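Local coordinates for penicillin-binding protein 2 (Pbp2) (Helicobacter pylori, PDB 5LP5), which probably acts as a penicillin-sensitive transpeptidase that cross-links peptidoglycan, and forms a cell-wall synthesis complex with MreC, at residues A543-F548 / I558-E563; A159-G164 / Y270-L275; V312-V317 / A511-T516; L163-V168 / V186-I191. All coordinates share one frame; numbering follows the deposited sequence.

Interaction 1: residues A543-F548 / I558-E563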
loop_
_atom_site.group_PDB
_atom_site.type_symbol
_atom_site.label_atom_id
_atom_site.label_comp_id
_atom_site.label_asym_id
_atom_site.label_seq_id
_atom_site.Cartn_x
_atom_site.Cartn_y
_atom_site.Cartn_z
ATOM N N ALA A 543 30.158 23.364 13.309
ATOM C CA ALA A 543 30.853 22.481 14.239
ATOM C C ALA A 543 30.921 21.049 13.732
ATOM O O ALA A 543 29.901 20.479 13.364
ATOM C CB ALA A 543 30.159 22.509 15.594
ATOM N N TRP A 544 32.118 20.469 13.744
ATOM C CA TRP A 544 32.323 19.087 13.340
ATOM C C TRP A 544 32.795 18.255 14.524
ATOM O O TRP A 544 33.407 18.775 15.467
ATOM C CB TRP A 544 33.403 18.976 12.260
ATOM C CG TRP A 544 32.992 19.303 10.860
ATOM C CD1 TRP A 544 33.145 20.499 10.218
ATOM C CD2 TRP A 544 32.398 18.417 9.912
ATOM N NE1 TRP A 544 32.676 20.415 8.940
ATOM C CE2 TRP A 544 32.211 19.149 8.721
ATOM C CE3 TRP A 544 31.993 17.082 9.954
ATOM C CZ2 TRP A 544 31.634 18.590 7.588
ATOM C CZ3 TRP A 544 31.437 16.525 8.824
ATOM C CH2 TRP A 544 31.260 17.273 7.662
ATOM N N ILE A 545 32.517 16.955 14.444
ATOM C CA ILE A 545 33.157 15.939 15.268
ATOM C C ILE A 545 32.941 14.606 14.569
ATOM O O ILE A 545 31.824 14.261 14.198
ATOM C CB ILE A 545 32.595 15.899 16.704
ATOM C CG1 ILE A 545 33.339 14.863 17.564
ATOM C CG2 ILE A 545 31.088 15.649 16.691
ATOM C CD1 ILE A 545 33.239 15.113 19.053
ATOM N N THR A 546 34.027 13.883 14.341
ATOM C CA THR A 546 33.954 12.557 13.755
ATOM C C THR A 546 34.724 11.653 14.690
ATOM O O THR A 546 35.490 12.114 15.492
ATOM C CB THR A 546 34.503 12.543 12.321
ATOM O OG1 THR A 546 34.125 11.334 11.663
ATOM C CG2 THR A 546 36.010 12.679 12.313
ATOM N N ALA A 547 34.471 10.360 14.631
ATOM C CA ALA A 547 34.974 9.441 15.660
ATOM C C ALA A 547 34.762 7.976 15.284
ATOM O O ALA A 547 33.811 7.656 14.576
ATOM C CB ALA A 547 34.306 9.741 17.005
ATOM N N PHE A 548 35.658 7.103 15.751
ATOM C CA PHE A 548 35.470 5.653 15.631
ATOM C C PHE A 548 35.433 4.938 16.989
ATOM O O PHE A 548 35.983 5.410 17.994
ATOM C CB PHE A 548 36.517 5.024 14.724
ATOM C CG PHE A 548 37.904 5.037 15.282
ATOM C CD1 PHE A 548 38.381 3.965 16.006
ATOM C CD2 PHE A 548 38.754 6.104 15.035
ATOM C CE1 PHE A 548 39.676 3.962 16.497
ATOM C CE2 PHE A 548 40.049 6.108 15.512
ATOM C CZ PHE A 548 40.512 5.031 16.248
ATOM N N ILE A 558 31.172 7.353 13.506
ATOM C CA ILE A 558 30.080 8.300 13.681
ATOM C C ILE A 558 30.584 9.647 13.239
ATOM O O ILE A 558 31.722 9.959 13.491
ATOM C CB ILE A 558 29.661 8.386 15.149
ATOM C CG1 ILE A 558 29.232 7.000 15.639
ATOM C CG2 ILE A 558 28.558 9.415 15.319
ATOM C CD1 ILE A 558 28.777 6.930 17.081
ATOM N N THR A 559 29.749 10.435 12.577
ATOM C CA THR A 559 30.155 11.736 12.077
ATOM C C THR A 559 28.996 12.702 12.278
ATOM O O THR A 559 27.871 12.449 11.838
ATOM C CB THR A 559 30.531 11.677 10.583
ATOM O OG1 THR A 559 31.738 10.919 10.397
ATOM C CG2 THR A 559 30.761 13.074 10.025
ATOM N N ILE A 560 29.277 13.811 12.954
ATOM C CA ILE A 560 28.232 14.753 13.365
ATOM C C ILE A 560 28.603 16.150 12.940
ATOM O O ILE A 560 29.753 16.548 13.069
ATOM C CB ILE A 560 28.015 14.739 14.895
ATOM C CG1 ILE A 560 27.561 13.351 15.343
ATOM C CG2 ILE A 560 26.973 15.771 15.315
ATOM C CD1 ILE A 560 27.633 13.120 16.834
ATOM N N LEU A 561 27.611 16.883 12.439
ATOM C CA LEU A 561 27.802 18.254 11.996
ATOM C C LEU A 561 26.619 19.142 12.390
ATOM O O LEU A 561 25.511 18.940 11.893
ATOM C CB LEU A 561 27.966 18.280 10.486
ATOM C CG LEU A 561 27.872 19.685 9.900
ATOM C CD1 LEU A 561 29.188 20.435 9.997
ATOM C CD2 LEU A 561 27.437 19.570 8.469
ATOM N N VAL A 562 26.854 20.129 13.256
ATOM C CA VAL A 562 25.784 21.053 13.653
ATOM C C VAL A 562 25.997 22.431 13.046
ATOM O O VAL A 562 26.966 23.119 13.361
ATOM C CB VAL A 562 25.644 21.199 15.186
ATOM C CG1 VAL A 562 24.585 22.232 15.535
ATOM C CG2 VAL A 562 25.279 19.870 15.819
ATOM N N GLU A 563 25.078 22.836 12.178
ATOM C CA GLU A 563 25.177 24.137 11.552
ATOM C C GLU A 563 25.182 25.220 12.622
ATOM O O GLU A 563 24.320 25.238 13.499
ATOM C CB GLU A 563 24.046 24.359 10.540
ATOM C CG GLU A 563 24.292 23.645 9.217
ATOM C CD GLU A 563 23.227 23.931 8.179
ATOM O OE1 GLU A 563 22.388 24.809 8.416
ATOM O OE2 GLU A 563 23.219 23.285 7.123
#
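L561 lays its CD1 methyl over one face of the W544 indole, 3.6 Å from the centroid of the five-membered ring and only 14° off the ring normal, a clear CH-pi contact. L561 CG stands anti to its backbone N (chi1 168°), and from there CD1 reaches across to the neighbouring strand. At the edge of the same indole, near its plane, T559 CG2 lies 3.7 Å from W544 CZ3. Further along the sheet face that carries W544 and L561, the threonines T546 and T559 run side by side, and their OG1 atoms share a 2.7 Å hydrogen bond; T546 OG1 also bonds to the hydroxyl of T448. On the opposite sheet face I545 CG2 packs 3.7 Å from I560 CB. The backbone ladder sets this register: hydrogen-bonded pairs A543–V562, I545–I560 and A547–I558 alternate with W544–L561 and T546–T559, and I560 N reaches I545 O at 2.9 Å. P308 O takes the W544 NE1 hydrogen and helps fix the indole's rotation. The hairpin lies inside a five-stranded antiparallel sheet, flanked by strands 511-517 and 252-258; helix 441-453 packs on the W544, T546 and T559 face, and helix 572-584 on the I545 and I558 face.

Interaction 2: residues A159-G164 / Y270-L275; sequences ASHVLG and YPEYNL
E272 reaches to the first turn of helix 160-163 and meets S160 and H161 with its carboxylate. Its CB lies 3.4 Å from S160 OG; the chain bends about the CB-CG bond (chi2 -87°), which brings the carboxylate round toward the helix start. There OE1 accepts three hydrogen bonds: from S160 OG at 2.7 Å on the anti side, from H161 N through the syn lone pair, and from H161 ND1 at 2.9 Å, which comes in from above the carboxylate plane. OE2 turns back to S269 N. Three donors on one oxygen, close to a helix N-terminus, would be expected to stabilise a charged carboxylate. The contact thus joins a short helix in the dimerisation-family part of the chain to the loop that leaves strand 264-270 of the transpeptidase part, where P271 follows a cis peptide bond. S160 OG works both ways, also accepting Y273 N at 3.0 Å in a nearly straight bond (173°). The Y273 ring then turns its edge to the face of H161 in a T-shaped pair, CE2 lying 3.7 Å from H161 NE2. Farther on, L275 packs its CG 3.8 Å from S160 CB and its CD1 3.9 Å from L163 CB.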
loop_
_atom_site.group_PDB
_atom_site.type_symbol
_atom_site.label_atom_id
_atom_site.label_comp_id
_atom_site.label_asym_id
_atom_site.label_seq_id
_atom_site.Cartn_x
_atom_site.Cartn_y
_atom_site.Cartn_z
ATOM N N ALA A 159 13.809 9.871 8.863
ATOM C CA ALA A 159 14.694 9.481 7.758
ATOM C C ALA A 159 14.150 9.950 6.427
ATOM O O ALA A 159 14.425 9.360 5.384
ATOM C CB ALA A 159 14.898 7.970 7.735
ATOM N N SER A 160 13.384 11.028 6.467
ATOM C CA SER A 160 12.767 11.555 5.270
ATOM C C SER A 160 13.770 11.784 4.140
ATOM O O SER A 160 13.411 11.671 2.963
ATOM C CB SER A 160 12.001 12.847 5.588
ATOM O OG SER A 160 12.852 13.963 5.803
ATOM N N HIS A 161 15.013 12.105 4.484
ATOM C CA HIS A 161 16.019 12.387 3.467
ATOM C C HIS A 161 16.703 11.121 2.963
ATOM O O HIS A 161 17.452 11.160 2.007
ATOM C CB HIS A 161 17.047 13.423 3.962
ATOM C CG HIS A 161 16.529 14.832 3.982
ATOM N ND1 HIS A 161 16.095 15.441 5.138
ATOM C CD2 HIS A 161 16.374 15.749 2.994
ATOM C CE1 HIS A 161 15.702 16.671 4.862
ATOM N NE2 HIS A 161 15.855 16.882 3.569
ATOM N N VAL A 162 16.438 9.995 3.601
ATOM C CA VAL A 162 16.879 8.700 3.084
ATOM C C VAL A 162 15.816 8.070 2.209
ATOM O O VAL A 162 16.074 7.674 1.063
ATOM C CB VAL A 162 17.178 7.702 4.211
ATOM C CG1 VAL A 162 17.602 6.374 3.621
ATOM C CG2 VAL A 162 18.255 8.264 5.142
ATOM N N LEU A 163 14.618 7.969 2.758
ATOM C CA LEU A 163 13.550 7.247 2.097
ATOM C C LEU A 163 13.101 7.939 0.813
ATOM O O LEU A 163 13.010 7.305 -0.240
ATOM C CB LEU A 163 12.381 7.070 3.059
ATOM C CG LEU A 163 12.705 6.360 4.381
ATOM C CD1 LEU A 163 11.518 6.452 5.305
ATOM C CD2 LEU A 163 13.067 4.921 4.140
ATOM N N GLY A 164 12.867 9.246 0.892
ATOM C CA GLY A 164 12.301 9.999 -0.203
ATOM C C GLY A 164 10.839 9.638 -0.383
ATOM O O GLY A 164 10.275 8.874 0.403
ATOM N N TYR A 270 18.862 17.671 9.120
ATOM C CA TYR A 270 17.951 18.453 9.964
ATOM C C TYR A 270 17.880 19.917 9.596
ATOM O O TYR A 270 18.899 20.618 9.595
ATOM C CB TYR A 270 18.333 18.295 11.432
ATOM C CG TYR A 270 18.363 16.846 11.807
ATOM C CD1 TYR A 270 17.196 16.183 12.178
ATOM C CD2 TYR A 270 19.546 16.106 11.728
ATOM C CE1 TYR A 270 17.216 14.824 12.497
ATOM C CE2 TYR A 270 19.573 14.752 12.038
ATOM C CZ TYR A 270 18.402 14.124 12.419
ATOM O OH TYR A 270 18.396 12.807 12.752
ATOM N N PRO A 271 16.663 20.391 9.300
ATOM C CA PRO A 271 15.390 19.698 9.444
ATOM C C PRO A 271 15.093 18.577 8.470
ATOM O O PRO A 271 15.396 18.696 7.294
ATOM C CB PRO A 271 14.349 20.807 9.188
ATOM C CG PRO A 271 15.079 22.089 9.159
ATOM C CD PRO A 271 16.487 21.770 8.817
ATOM N N GLU A 272 14.493 17.495 8.968
ATOM C CA GLU A 272 13.786 16.519 8.129
ATOM C C GLU A 272 12.403 17.124 7.763
ATOM O O GLU A 272 12.041 18.184 8.273
ATOM C CB GLU A 272 13.605 15.179 8.881
ATOM C CG GLU A 272 14.872 14.496 9.401
ATOM C CD GLU A 272 15.544 13.590 8.384
ATOM O OE1 GLU A 272 15.125 13.611 7.212
ATOM O OE2 GLU A 272 16.498 12.860 8.750
ATOM N N TYR A 273 11.642 16.454 6.890
ATOM C CA TYR A 273 10.264 16.863 6.554
ATOM C C TYR A 273 9.352 15.644 6.445
ATOM O O TYR A 273 9.831 14.529 6.310
ATOM C CB TYR A 273 10.221 17.682 5.255
ATOM C CG TYR A 273 10.661 16.940 4.007
ATOM C CD1 TYR A 273 9.734 16.371 3.143
ATOM C CD2 TYR A 273 12.007 16.807 3.692
ATOM C CE1 TYR A 273 10.136 15.677 1.998
ATOM C CE2 TYR A 273 12.415 16.115 2.556
ATOM C CZ TYR A 273 11.473 15.554 1.711
ATOM O OH TYR A 273 11.889 14.855 0.606
ATOM N N ASN A 274 8.041 15.864 6.505
ATOM C CA ASN A 274 7.070 14.770 6.622
ATOM C C ASN A 274 6.644 14.250 5.273
ATOM O O ASN A 274 5.821 14.861 4.587
ATOM C CB ASN A 274 5.838 15.197 7.410
ATOM C CG ASN A 274 4.834 14.064 7.593
ATOM O OD1 ASN A 274 4.916 13.008 6.961
ATOM N ND2 ASN A 274 3.871 14.284 8.490
ATOM N N LEU A 275 7.161 13.069 4.940
ATOM C CA LEU A 275 6.969 12.465 3.633
ATOM C C LEU A 275 5.502 12.286 3.249
ATOM O O LEU A 275 5.180 12.256 2.065
ATOM C CB LEU A 275 7.680 11.128 3.582
ATOM C CG LEU A 275 9.206 11.170 3.666
ATOM C CD1 LEU A 275 9.731 9.757 3.933
ATOM C CD2 LEU A 275 9.879 11.763 2.416
#

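Interaction 3: residues V312-V317 / A511-T516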
loop_
_atom_site.group_PDB
_atom_site.type_symbol
_atom_site.label_atom_id
_atom_site.label_comp_id
_atom_site.label_asym_id
_atom_site.label_seq_id
_atom_site.Cartn_x
_atom_site.Cartn_y
_atom_site.Cartn_z
ATOM N N VAL A 312 39.256 18.470 10.982
ATOM C CA VAL A 312 39.053 17.006 10.814
ATOM C C VAL A 312 39.999 16.375 9.778
ATOM O O VAL A 312 40.278 15.174 9.812
ATOM C CB VAL A 312 37.593 16.631 10.415
ATOM C CG1 VAL A 312 36.593 17.108 11.441
ATOM C CG2 VAL A 312 37.222 17.191 9.060
ATOM N N VAL A 313 40.475 17.203 8.858
ATOM C CA VAL A 313 41.383 16.751 7.812
ATOM C C VAL A 313 42.801 16.466 8.322
ATOM O O VAL A 313 43.601 15.831 7.621
ATOM C CB VAL A 313 41.486 17.796 6.690
ATOM C CG1 VAL A 313 40.101 18.152 6.156
ATOM C CG2 VAL A 313 42.212 19.047 7.178
ATOM N N LYS A 314 43.103 16.921 9.539
ATOM C CA LYS A 314 44.484 17.014 10.015
ATOM C C LYS A 314 45.252 15.707 10.006
ATOM O O LYS A 314 46.446 15.709 9.708
ATOM C CB LYS A 314 44.545 17.656 11.399
ATOM C CG LYS A 314 44.508 19.168 11.316
ATOM C CD LYS A 314 44.391 19.860 12.664
ATOM C CE LYS A 314 44.339 21.369 12.449
ATOM N NZ LYS A 314 44.208 22.133 13.709
ATOM N N MET A 315 44.587 14.594 10.311
ATOM C CA MET A 315 45.270 13.305 10.256
ATOM C C MET A 315 45.527 12.846 8.799
ATOM O O MET A 315 46.474 12.094 8.528
ATOM C CB MET A 315 44.573 12.226 11.126
ATOM C CG MET A 315 43.047 12.085 11.057
ATOM S SD MET A 315 41.990 13.143 12.091
ATOM C CE MET A 315 42.929 13.126 13.595
ATOM N N GLY A 316 44.709 13.323 7.867
ATOM C CA GLY A 316 44.979 13.120 6.441
ATOM C C GLY A 316 46.157 13.950 5.958
ATOM O O GLY A 316 46.982 13.480 5.172
ATOM N N VAL A 317 46.224 15.184 6.448
ATOM C CA VAL A 317 47.323 16.114 6.148
ATOM C C VAL A 317 48.647 15.591 6.736
ATOM O O VAL A 317 49.664 15.497 6.050
ATOM C CB VAL A 317 47.028 17.525 6.732
ATOM C CG1 VAL A 317 48.180 18.482 6.478
ATOM C CG2 VAL A 317 45.741 18.100 6.159
ATOM N N ALA A 511 37.490 7.374 20.171
ATOM C CA ALA A 511 38.588 8.050 19.482
ATOM C C ALA A 511 37.970 9.030 18.469
ATOM O O ALA A 511 37.166 8.628 17.639
ATOM C CB ALA A 511 39.459 7.027 18.775
ATOM N N CYS A 512 38.350 10.302 18.538
ATOM C CA CYS A 512 37.672 11.370 17.787
ATOM C C CYS A 512 38.642 12.389 17.159
ATOM O O CYS A 512 39.859 12.320 17.324
ATOM C CB CYS A 512 36.692 12.113 18.728
ATOM S SG CYS A 512 37.462 12.706 20.272
ATOM N N LYS A 513 38.069 13.317 16.405
ATOM C CA LYS A 513 38.728 14.549 15.978
ATOM C C LYS A 513 37.644 15.610 15.835
ATOM O O LYS A 513 36.605 15.379 15.218
ATOM C CB LYS A 513 39.476 14.375 14.654
ATOM C CG LYS A 513 40.210 15.629 14.171
ATOM C CD LYS A 513 41.410 15.966 15.049
ATOM C CE LYS A 513 41.782 17.441 15.004
ATOM N NZ LYS A 513 40.917 18.300 15.876
ATOM N N THR A 514 37.868 16.770 16.426
ATOM C CA THR A 514 36.920 17.869 16.298
ATOM C C THR A 514 37.289 18.727 15.094
ATOM O O THR A 514 38.374 18.565 14.507
ATOM C CB THR A 514 36.912 18.748 17.558
ATOM O OG1 THR A 514 38.264 19.025 17.949
ATOM C CG2 THR A 514 36.183 18.040 18.690
ATOM N N GLY A 515 36.370 19.622 14.731
ATOM C CA GLY A 515 36.624 20.657 13.723
ATOM C C GLY A 515 35.725 21.876 13.906
ATOM O O GLY A 515 34.689 21.818 14.570
ATOM N N THR A 516 36.148 23.008 13.348
ATOM C CA THR A 516 35.287 24.187 13.266
ATOM C C THR A 516 35.483 24.811 11.896
ATOM O O THR A 516 36.589 24.816 11.355
ATOM C CB THR A 516 35.545 25.229 14.383
ATOM O OG1 THR A 516 35.233 24.668 15.669
ATOM C CG2 THR A 516 34.669 26.467 14.178
#
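K513 leaves its strand with CG anti to the backbone N (chi1 -179°) and then folds at chi2, while M315 starts with CG between its backbone N and carbonyl carbon (chi1 45°) and bends twice more; the two chains cross at a slant. M315 CE touches K513 CD at 3.5 Å, and M315 SD lies 3.7 Å from K513 CG, so the thioether covers the aliphatic part of the lysine. A last bend at chi4 swings K513 NZ back along its own strand to donate to T514 O at 2.9 Å, from above the carbonyl plane. K314 runs out extended instead: its CD passes 4.3 Å from K513 CE, and its NZ stops 5.5 Å from K513 NZ, held by a salt bridge to D368 and, more weakly, by S311 OG. This layout matches the active site of penicillin-recognising enzymes: S311 and K314 fit the SxxK motif at a helix start, and K513-T514-G515 fit the KTG motif on the facing strand. S311 would then probably be the nucleophile. S366 touches both lysine side chains. V312 adds the third part of the contact, with CA 3.8 Å from K513 CG and CG1 3.8 Å from T514 O. It also packs on W544. Behind the strand, C512 turns away from the helix into its disulfide with C492.

Interaction 4: residues L163-V168 / V186-I191; sequences LGYVGV and VGKTGI
K188 NZ is gripped by two oxygens: it donates to V168 O across the contact at 2.9 Å, approaching from above the carbonyl plane, and forms a salt bridge with D173. K188 CG passes 3.8 Å from G167 N; the chain then bends at chi2 and runs out extended to V168 O. At the root of the same residue K188 N donates to Y165 O at 2.8 Å, and K188 CB sits 3.6 Å from Y165 CE1. The Y165 ring slants across K188 and T189. T189 OG1 lies 3.4 Å from Y165 CD2 and accepts the Y165 N-H over a longer 3.3 Å. Next to it G164, with a positive phi of 71°, brings its bare CA against T189 O in a CA-H...O contact. Toward the other end the backbones pair directly: first the non-hydrogen-bonded pair V166–G187, whose side-chain directions diverge, then the hydrogen-bonded pair G167–V186, closed by G167 N to V186 O and V186 N to G167 O. Outside the two segments F278 stacks on Y165, while I56 meets both L163 and I191. The result is a small two-stranded antiparallel sheet, strands 166-168 and 185-187, in the dimerisation-family part of the protein; past it the chain runs through T189 into helix 190-194.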
loop_
_atom_site.group_PDB
_atom_site.type_symbol
_atom_site.label_atom_id
_atom_site.label_comp_id
_atom_site.label_asym_id
_atom_site.label_seq_id
_atom_site.Cartn_x
_atom_site.Cartn_y
_atom_site.Cartn_z
ATOM N N LEU A 163 14.618 7.969 2.758
ATOM C CA LEU A 163 13.550 7.247 2.097
ATOM C C LEU A 163 13.101 7.939 0.813
ATOM O O LEU A 163 13.010 7.305 -0.240
ATOM C CB LEU A 163 12.381 7.070 3.059
ATOM C CG LEU A 163 12.705 6.360 4.381
ATOM C CD1 LEU A 163 11.518 6.452 5.305
ATOM C CD2 LEU A 163 13.067 4.921 4.140
ATOM N N GLY A 164 12.867 9.246 0.892
ATOM C CA GLY A 164 12.301 9.999 -0.203
ATOM C C GLY A 164 10.839 9.638 -0.383
ATOM O O GLY A 164 10.275 8.874 0.403
ATOM N N TYR A 165 10.224 10.163 -1.434
ATOM C CA TYR A 165 8.800 9.997 -1.639
ATOM C C TYR A 165 8.428 9.749 -3.102
ATOM O O TYR A 165 9.160 10.080 -4.019
ATOM C CB TYR A 165 8.049 11.222 -1.106
ATOM C CG TYR A 165 8.374 12.481 -1.853
ATOM C CD1 TYR A 165 7.711 12.796 -3.038
ATOM C CD2 TYR A 165 9.369 13.345 -1.406
ATOM C CE1 TYR A 165 8.008 13.938 -3.736
ATOM C CE2 TYR A 165 9.670 14.491 -2.102
ATOM C CZ TYR A 165 8.984 14.784 -3.265
ATOM O OH TYR A 165 9.269 15.939 -3.966
ATOM N N VAL A 166 7.254 9.169 -3.291
ATOM C CA VAL A 166 6.712 8.879 -4.605
ATOM C C VAL A 166 5.683 9.941 -4.986
ATOM O O VAL A 166 5.055 10.558 -4.114
ATOM C CB VAL A 166 6.043 7.496 -4.638
ATOM C CG1 VAL A 166 6.974 6.462 -4.054
ATOM C CG2 VAL A 166 4.723 7.470 -3.875
ATOM N N GLY A 167 5.524 10.145 -6.289
ATOM C CA GLY A 167 4.559 11.106 -6.797
ATOM C C GLY A 167 3.956 10.672 -8.115
ATOM O O GLY A 167 4.240 9.581 -8.611
ATOM N N VAL A 168 3.127 11.542 -8.685
ATOM C CA VAL A 168 2.499 11.268 -9.976
ATOM C C VAL A 168 3.561 11.313 -11.059
ATOM O O VAL A 168 4.351 12.244 -11.107
ATOM C CB VAL A 168 1.383 12.290 -10.320
ATOM C CG1 VAL A 168 0.830 12.017 -11.705
ATOM C CG2 VAL A 168 0.254 12.215 -9.315
ATOM N N VAL A 186 5.735 6.870 -9.207
ATOM C CA VAL A 186 7.196 6.800 -9.350
ATOM C C VAL A 186 7.935 7.522 -8.219
ATOM O O VAL A 186 7.420 8.470 -7.615
ATOM C CB VAL A 186 7.664 7.361 -10.713
ATOM C CG1 VAL A 186 7.513 6.307 -11.790
ATOM C CG2 VAL A 186 6.880 8.607 -11.075
ATOM N N GLY A 187 9.140 7.047 -7.925
ATOM C CA GLY A 187 9.929 7.630 -6.863
ATOM C C GLY A 187 10.441 8.952 -7.361
ATOM O O GLY A 187 10.858 9.051 -8.510
ATOM N N LYS A 188 10.391 9.966 -6.504
ATOM C CA LYS A 188 10.882 11.302 -6.843
ATOM C C LYS A 188 12.234 11.561 -6.210
ATOM O O LYS A 188 13.141 11.989 -6.894
ATOM C CB LYS A 188 9.893 12.394 -6.417
ATOM C CG LYS A 188 8.529 12.284 -7.068
ATOM C CD LYS A 188 8.606 12.455 -8.575
ATOM C CE LYS A 188 7.214 12.463 -9.213
ATOM N NZ LYS A 188 7.181 12.897 -10.646
ATOM N N THR A 189 12.361 11.313 -4.906
ATOM C CA THR A 189 13.630 11.542 -4.195
ATOM C C THR A 189 14.130 10.329 -3.465
ATOM O O THR A 189 13.383 9.391 -3.200
ATOM C CB THR A 189 13.513 12.677 -3.174
ATOM O OG1 THR A 189 12.479 12.388 -2.225
ATOM C CG2 THR A 189 13.153 13.932 -3.878
ATOM N N GLY A 190 15.420 10.351 -3.174
ATOM C CA GLY A 190 16.032 9.326 -2.340
ATOM C C GLY A 190 15.828 7.892 -2.787
ATOM O O GLY A 190 15.812 7.598 -3.990
ATOM N N ILE A 191 15.677 7.003 -1.807
ATOM C CA ILE A 191 15.579 5.559 -2.049
ATOM C C ILE A 191 14.398 5.194 -2.947
ATOM O O ILE A 191 14.520 4.313 -3.796
ATOM C CB ILE A 191 15.508 4.785 -0.711
ATOM C CG1 ILE A 191 16.869 4.818 -0.025
ATOM C CG2 ILE A 191 15.073 3.339 -0.891
ATOM C CD1 ILE A 191 17.931 3.959 -0.659
#

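Interactions 1 and 3 share one sheet of the transpeptidase domain, with centres 10 Å apart: strand 511-517 pairs with strand 542-549, F548 N lying 2.9 Å from A511 O and K513 N 3.0 Å from T546 O. The hairpin of interaction 1 thus backs the probable active site of interaction 3. Interactions 2 and 4 form a second cluster, centres 11 Å apart, sharing L163 and G164; I191 N lies 3.0 Å from V162 O, and Y273 OH packs 3.5 Å from Y165 CE2. Interaction 2 ties that cluster to the transpeptidase part, coming within about 6 Å of interaction 1 at nearest atoms, whereas the centre of interaction 4 is about 35 Å from that of interaction 3.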